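PDB 3QHA: putative oxidoreductase from Mycobacterium avium, which probably catalyses the NAD(P)-dependent oxidation of a hydroxy acid, as relatives in the 3-hydroxyisobutyrate dehydrogenase family do. Local coordinates for residues G19-G24 and D72-T77; D63-V68 and V88-G93; T99-H104 and R122-V127. One frame throughout, in Å; residues are numbered along the deposited sequence.

Contact 1. Residues G19-G24 and D72-T77; sequences GYIGLG and DLIHIT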
# COMPACT_ATOMS: atom_id res chain seq x y z
N GLY B 19 8.87 -18.46 26.38
CA GLY B 19 8.34 -19.70 25.85
C GLY B 19 7.66 -19.44 24.52
O GLY B 19 7.07 -18.37 24.32
N TYR B 20 7.75 -20.39 23.59
CA TYR B 20 7.07 -20.27 22.30
C TYR B 20 6.39 -21.58 21.90
O TYR B 20 7.04 -22.62 21.81
CB TYR B 20 8.03 -19.81 21.20
CG TYR B 20 7.32 -18.96 20.15
CD1 TYR B 20 7.49 -17.59 20.12
CD2 TYR B 20 6.45 -19.54 19.23
CE1 TYR B 20 6.83 -16.81 19.18
CE2 TYR B 20 5.79 -18.77 18.29
CZ TYR B 20 5.98 -17.41 18.27
OH TYR B 20 5.32 -16.64 17.34
N ILE B 21 5.09 -21.50 21.65
CA ILE B 21 4.31 -22.66 21.20
C ILE B 21 3.78 -22.39 19.79
O ILE B 21 3.07 -21.41 19.57
CB ILE B 21 3.15 -22.95 22.17
CG1 ILE B 21 3.69 -23.28 23.56
CG2 ILE B 21 2.30 -24.11 21.65
CD1 ILE B 21 2.62 -23.49 24.61
N GLY B 22 4.14 -23.27 18.86
CA GLY B 22 3.78 -23.14 17.44
C GLY B 22 4.91 -22.57 16.60
O GLY B 22 5.16 -21.37 16.63
N LEU B 23 5.59 -23.45 15.86
CA LEU B 23 6.76 -23.06 15.06
C LEU B 23 6.46 -23.18 13.56
O LEU B 23 7.23 -23.78 12.81
CB LEU B 23 7.97 -23.92 15.43
CG LEU B 23 8.40 -23.89 16.90
CD1 LEU B 23 9.54 -24.86 17.15
CD2 LEU B 23 8.81 -22.48 17.31
N GLY B 24 5.35 -22.60 13.13
CA GLY B 24 4.96 -22.57 11.73
C GLY B 24 5.67 -21.45 10.98
O GLY B 24 6.74 -21.00 11.39
N ASP B 72 8.32 -17.29 31.98
CA ASP B 72 7.66 -16.08 32.48
C ASP B 72 6.71 -15.48 31.45
O ASP B 72 5.66 -14.94 31.81
CB ASP B 72 8.70 -15.02 32.85
CG ASP B 72 9.67 -15.49 33.92
OD1 ASP B 72 10.89 -15.38 33.69
OD2 ASP B 72 9.21 -15.98 34.97
N LEU B 73 7.10 -15.54 30.17
CA LEU B 73 6.31 -14.97 29.08
C LEU B 73 6.20 -15.99 27.96
O LEU B 73 7.20 -16.32 27.32
CB LEU B 73 6.95 -13.68 28.58
CG LEU B 73 6.34 -13.00 27.34
CD1 LEU B 73 4.86 -12.69 27.54
CD2 LEU B 73 7.11 -11.73 27.01
N ILE B 74 4.99 -16.48 27.73
CA ILE B 74 4.75 -17.60 26.82
C ILE B 74 4.01 -17.11 25.59
O ILE B 74 2.89 -16.62 25.69
CB ILE B 74 3.91 -18.69 27.51
CG1 ILE B 74 4.63 -19.22 28.75
CG2 ILE B 74 3.62 -19.83 26.54
CD1 ILE B 74 3.74 -20.00 29.68
N HIS B 75 4.63 -17.28 24.43
CA HIS B 75 4.06 -16.84 23.16
C HIS B 75 3.34 -17.99 22.47
O HIS B 75 3.86 -19.12 22.43
CB HIS B 75 5.17 -16.31 22.25
CG HIS B 75 5.90 -15.13 22.81
ND1 HIS B 75 5.46 -13.83 22.64
CD2 HIS B 75 7.05 -15.05 23.51
CE1 HIS B 75 6.31 -13.00 23.23
NE2 HIS B 75 7.28 -13.72 23.77
N ILE B 76 2.16 -17.72 21.92
CA ILE B 76 1.37 -18.74 21.22
C ILE B 76 1.00 -18.28 19.81
O ILE B 76 0.34 -17.25 19.64
CB ILE B 76 0.08 -19.08 21.99
CG1 ILE B 76 0.42 -19.68 23.36
CG2 ILE B 76 -0.79 -20.06 21.20
CD1 ILE B 76 -0.79 -19.84 24.26
N THR B 77 1.42 -19.05 18.81
CA THR B 77 1.04 -18.84 17.42
C THR B 77 0.63 -20.18 16.82
O THR B 77 1.49 -20.97 16.43
CB THR B 77 2.19 -18.24 16.59
OG1 THR B 77 2.62 -17.01 17.17
CG2 THR B 77 1.75 -17.99 15.15
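Gly19, Tyr20 and Ile21 pair in parallel with Ile74, His75 and Ile76, joining strands 18-21 and 73-76 at the middle of the Rossmann-type sheet. The strand axes diverge by 19°, and four backbone hydrogen bonds fix the register. At the start, Gly19 N donates to Leu73 O, and His75 N donates to Gly19 O at 2.7 Å. Further on, Ile21 N reaches His75 O and Thr77 N reaches Ile21 O at 3.0 Å.

On one face, the Tyr20 ring lies against the His75 side chain: Tyr20 CD1 is 3.4 Å from His75 CB. The two rings are nearly parallel, with planes at 21°, but slid so far apart that they barely overlap, and His75 O sits over one face of the tyrosine ring, toward the rim. The phenol then extends to Thr77: with OG1 anti to the carbonyl carbon, beside the backbone N, the threonine hydroxyl meets Tyr20 OH in a hydrogen bond, Thr77 OG1 to Tyr20 OH, of 2.7 Å. On the other face the contact across the pair is aliphatic, Ile21 CD1 lying 4.3 Å from Ile74 CG2.

Beyond Ile21 the chain turns into Gly22 and Gly24, which fit the GxGxxG dinucleotide-binding pattern. At the backbone angles of Gly22 (phi 100°) a CB would jam against the preceding carbonyl oxygen and clash with Thr77 O, so the position calls for glycine. Helix 27-33 covers Tyr20 through Met30 and Ala31, and His104 bonds His75 ND1. Helix 81-92 packs on the isoleucine face through Val87, Val88 and Leu91. In the sheet, strand 41-44 lies beside 18-21 and strand 100-103 beside 73-76.

Contact 2. Residues D63-V68 and V88-G93; sequences DSVADV and VGELAG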
# COMPACT_ATOMS: atom_id res chain seq x y z
N ASP B 63 9.56 -30.64 26.07
CA ASP B 63 9.04 -31.98 25.83
C ASP B 63 7.53 -31.94 25.61
O ASP B 63 6.96 -32.88 25.05
CB ASP B 63 9.36 -32.89 27.02
CG ASP B 63 10.85 -33.15 27.18
OD1 ASP B 63 11.55 -33.29 26.15
OD2 ASP B 63 11.32 -33.24 28.34
N SER B 64 6.90 -30.85 26.03
CA SER B 64 5.44 -30.74 26.01
C SER B 64 5.01 -29.29 26.23
O SER B 64 5.82 -28.45 26.61
CB SER B 64 4.83 -31.62 27.10
OG SER B 64 5.25 -31.21 28.39
N VAL B 65 3.73 -29.02 25.98
CA VAL B 65 3.16 -27.71 26.29
C VAL B 65 3.23 -27.42 27.79
O VAL B 65 3.47 -26.28 28.20
CB VAL B 65 1.69 -27.61 25.81
CG1 VAL B 65 1.06 -26.31 26.28
CG2 VAL B 65 1.61 -27.74 24.30
N ALA B 66 3.05 -28.46 28.60
CA ALA B 66 3.12 -28.34 30.06
C ALA B 66 4.52 -27.94 30.53
O ALA B 66 4.67 -27.23 31.53
CB ALA B 66 2.68 -29.64 30.73
N ASP B 67 5.53 -28.42 29.81
CA ASP B 67 6.93 -28.07 30.09
C ASP B 67 7.17 -26.58 29.85
O ASP B 67 7.86 -25.92 30.64
CB ASP B 67 7.86 -28.91 29.19
CG ASP B 67 9.31 -28.89 29.65
OD1 ASP B 67 9.60 -28.34 30.74
OD2 ASP B 67 10.16 -29.43 28.92
N VAL B 68 6.59 -26.05 28.78
CA VAL B 68 6.77 -24.64 28.40
C VAL B 68 6.19 -23.68 29.45
O VAL B 68 6.65 -22.54 29.57
CB VAL B 68 6.12 -24.35 27.02
CG1 VAL B 68 6.30 -22.89 26.62
CG2 VAL B 68 6.72 -25.26 25.95
N VAL B 88 -3.72 -22.82 25.95
CA VAL B 88 -3.77 -22.01 27.17
C VAL B 88 -4.42 -22.81 28.31
O VAL B 88 -4.01 -22.70 29.46
CB VAL B 88 -4.51 -20.65 26.98
CG1 VAL B 88 -4.07 -19.96 25.69
CG2 VAL B 88 -6.02 -20.82 27.02
N GLY B 89 -5.43 -23.61 27.97
CA GLY B 89 -6.06 -24.52 28.93
C GLY B 89 -5.08 -25.54 29.50
O GLY B 89 -5.16 -25.88 30.68
N GLU B 90 -4.16 -26.01 28.67
CA GLU B 90 -3.10 -26.93 29.09
C GLU B 90 -2.05 -26.19 29.93
O GLU B 90 -1.60 -26.69 30.96
CB GLU B 90 -2.45 -27.58 27.86
CG GLU B 90 -1.17 -28.39 28.11
CD GLU B 90 -1.41 -29.75 28.75
OE1 GLU B 90 -2.57 -30.08 29.06
OE2 GLU B 90 -0.42 -30.49 28.94
N LEU B 91 -1.67 -24.99 29.48
CA LEU B 91 -0.72 -24.14 30.21
C LEU B 91 -1.25 -23.70 31.58
O LEU B 91 -0.47 -23.54 32.53
CB LEU B 91 -0.37 -22.89 29.39
CG LEU B 91 0.48 -23.06 28.13
CD1 LEU B 91 0.51 -21.75 27.34
CD2 LEU B 91 1.89 -23.50 28.49
N ALA B 92 -2.56 -23.49 31.67
CA ALA B 92 -3.19 -22.91 32.86
C ALA B 92 -3.00 -23.74 34.13
O ALA B 92 -2.96 -23.20 35.23
CB ALA B 92 -4.68 -22.67 32.61
N GLY B 93 -2.89 -25.06 33.96
CA GLY B 93 -2.67 -25.97 35.09
C GLY B 93 -1.22 -26.11 35.53
O GLY B 93 -0.95 -26.79 36.53
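Val65 meets Glu90 and Leu91 where the short helix 65-68 abuts the last turns of helix 81-92, a small, mostly apolar contact burying 219 Å². Val65 CG1 stands anti to the backbone N (chi1 173°) and touches both partners, 3.6 Å from Glu90 CG and 3.7 Å from Leu91 CD2. Leu91 CG is anti to the carbonyl carbon, beside the backbone N (chi1 -70°), and CD2 is the branch that touches Val65. The valine and leucine side chains run at about a right angle to each other, and Leu91 CD2 also lies 3.2 Å from Val65 O, a close methyl-to-carbonyl approach.

Glu90 contributes mainly its aliphatic part. Its CG is anti to the backbone N, after which the chain bends at chi2 (76°), and the exposed Glu90 touches Ala66 by van der Waals contact, OE2 lying 3.7 Å from Ala66 CB.

Within the short helix, Ser64 is the N-cap: Ser64 OG accepts from Asp67 N at 3.1 Å, and Asp67 OD2 in turn takes Asp63 N through its anti lone pair. These side-chain bonds supplement the weak backbone bonds from Asp67 N and Val68 N to Ser64 O.

Beneath the junction, Val65, Val68 and Leu91 all touch Ile21, while Val68 and Leu91 also rest on Ile74. A short helical turn and the end of helix 81-92, meeting over the central parallel strands, are part of the helical layer on one face of a Rossmann fold.

Contact 3. Residues T99-H104 and R122-V127; sequences TVIAIH and RDIHIV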
# COMPACT_ATOMS: atom_id res chain seq x y z
N THR B 99 2.53 -15.36 35.51
CA THR B 99 2.90 -15.69 34.14
C THR B 99 2.07 -14.90 33.13
O THR B 99 0.88 -14.67 33.36
CB THR B 99 2.71 -17.20 33.85
OG1 THR B 99 3.54 -17.97 34.73
CG2 THR B 99 3.06 -17.53 32.40
N VAL B 100 2.69 -14.49 32.03
CA VAL B 100 1.99 -13.83 30.94
C VAL B 100 1.92 -14.74 29.72
O VAL B 100 2.91 -15.36 29.34
CB VAL B 100 2.68 -12.51 30.53
CG1 VAL B 100 1.85 -11.79 29.47
CG2 VAL B 100 2.88 -11.61 31.75
N ILE B 101 0.74 -14.81 29.10
CA ILE B 101 0.55 -15.55 27.86
C ILE B 101 0.19 -14.57 26.76
O ILE B 101 -0.81 -13.85 26.88
CB ILE B 101 -0.56 -16.61 27.99
CG1 ILE B 101 -0.23 -17.57 29.14
CG2 ILE B 101 -0.73 -17.37 26.68
CD1 ILE B 101 -1.21 -18.72 29.27
N ALA B 102 1.00 -14.53 25.70
CA ALA B 102 0.77 -13.64 24.56
C ALA B 102 0.30 -14.43 23.34
O ALA B 102 1.01 -15.31 22.85
CB ALA B 102 2.04 -12.88 24.23
N ILE B 103 -0.89 -14.11 22.85
CA ILE B 103 -1.47 -14.79 21.68
C ILE B 103 -1.26 -13.96 20.42
O ILE B 103 -1.72 -12.82 20.33
CB ILE B 103 -2.97 -15.06 21.88
CG1 ILE B 103 -3.22 -15.81 23.19
CG2 ILE B 103 -3.52 -15.87 20.71
CD1 ILE B 103 -4.68 -15.87 23.59
N HIS B 104 -0.57 -14.54 19.43
CA HIS B 104 -0.21 -13.82 18.20
C HIS B 104 -1.00 -14.25 16.96
O HIS B 104 -1.03 -13.52 15.97
CB HIS B 104 1.27 -14.01 17.92
CG HIS B 104 2.17 -13.59 19.04
ND1 HIS B 104 2.26 -12.29 19.48
CD2 HIS B 104 3.01 -14.31 19.82
CE1 HIS B 104 3.12 -12.22 20.48
NE2 HIS B 104 3.59 -13.43 20.71
N ARG B 122 -5.96 -17.80 38.52
CA ARG B 122 -4.63 -18.38 38.72
C ARG B 122 -3.58 -17.28 38.74
O ARG B 122 -2.38 -17.56 38.82
CB ARG B 122 -4.30 -19.37 37.60
CG ARG B 122 -5.49 -20.08 36.96
CD ARG B 122 -5.68 -21.48 37.46
NE ARG B 122 -6.59 -22.19 36.56
CZ ARG B 122 -6.59 -23.51 36.37
NH1 ARG B 122 -7.46 -24.04 35.52
NH2 ARG B 122 -5.72 -24.31 37.00
N ASP B 123 -4.04 -16.03 38.68
CA ASP B 123 -3.18 -14.88 38.47
C ASP B 123 -2.28 -15.09 37.25
O ASP B 123 -1.09 -14.77 37.29
CB ASP B 123 -2.36 -14.56 39.74
CG ASP B 123 -1.89 -13.12 39.79
OD1 ASP B 123 -2.72 -12.20 39.63
OD2 ASP B 123 -0.67 -12.89 40.00
N ILE B 124 -2.85 -15.64 36.18
CA ILE B 124 -2.17 -15.75 34.90
C ILE B 124 -2.74 -14.67 33.99
O ILE B 124 -3.95 -14.50 33.88
CB ILE B 124 -2.36 -17.12 34.22
CG1 ILE B 124 -1.88 -18.26 35.13
CG2 ILE B 124 -1.61 -17.18 32.89
CD1 ILE B 124 -0.46 -18.09 35.64
N HIS B 125 -1.84 -13.94 33.33
CA HIS B 125 -2.21 -12.79 32.51
C HIS B 125 -2.29 -13.17 31.03
O HIS B 125 -1.38 -13.81 30.50
CB HIS B 125 -1.20 -11.67 32.72
CG HIS B 125 -1.12 -11.19 34.14
ND1 HIS B 125 -2.11 -10.44 34.73
CD2 HIS B 125 -0.16 -11.35 35.08
CE1 HIS B 125 -1.77 -10.16 35.97
NE2 HIS B 125 -0.59 -10.70 36.21
N ILE B 126 -3.38 -12.78 30.38
CA ILE B 126 -3.56 -12.97 28.95
C ILE B 126 -3.37 -11.65 28.21
O ILE B 126 -3.83 -10.60 28.67
CB ILE B 126 -4.97 -13.51 28.61
CG1 ILE B 126 -5.07 -15.00 28.91
CG2 ILE B 126 -5.30 -13.27 27.13
CD1 ILE B 126 -4.30 -15.89 27.95
N VAL B 127 -2.68 -11.73 27.08
CA VAL B 127 -2.49 -10.60 26.18
C VAL B 127 -2.75 -11.05 24.74
O VAL B 127 -2.21 -12.07 24.31
CB VAL B 127 -1.05 -10.07 26.30
CG1 VAL B 127 -0.68 -9.22 25.09
CG2 VAL B 127 -0.86 -9.28 27.60
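Val100, Ile101 and Ala102 pair with His125, Ile126 and Val127 as the two parallel strands of a beta-alpha-beta unit, whose connection is helix 109-119. Four bonds of 2.7 to 2.8 Å make the ladder between axes 19° apart: His125 N to Thr99 O, Ile101 N to His125 O, Val127 N to Ile101 O and Ile103 N to Val127 O. Of the four, Val127 N to Ile101 O is the least straight, with an N-H...O angle of 150°.

Among the side chains, Ile101 is central on its face. Its CD1 meets Ile124 CG2 at 4.0 Å, and its CB meets Ile126 CD1 at 3.8 Å. Ile126 CG1 is anti to its carbonyl carbon, and a further bend at chi2 (-72°) brings CD1 back across to Ile101. On the opposite face Val100 CG1 packs obliquely on Val127 CG2 at 4.1 Å.

Outward, helix 109-119 covers the isoleucine face, Leu115 touching Ile103 and Ile126 and Leu119 touching Ile124 and Ile126. That helix ends in a Schellman motif with Asp123 at C-prime, which turns the chain into the second strand. Helix 151-164 covers the valine face through Val153 and Ile157. At the strand entrance, Thr99 OG1 bonds to Lys96 O, and Thr99 CB lies 3.7 Å from Ile124 CD1, the two side chains pointing the same way.

How the contacts relate
From the N terminus, strand 18-21 comes first, and contact 1 closes a loop of 47 residues when 72-77 pairs beside it. Contact 2 crosses this: 63-68 lies within that loop, whereas its partner 88-93 follows after it, so the two segment pairs interleave. Contact 3 opens later, in series with both, and spans 17 residues. Contacts 1 and 3 share one sheet, since strands 73-76 and 100-103 are neighbours; a probable hydrogen bond from Ala102 N to Ile74 O and packing of Ile76 CD1 on Ile101 CG2 join them. Contact 2 lies over that sheet, with Leu91 CD1 reaching Ile74, Ile76 and Ile101, which ties the helical layer to both strand pairs.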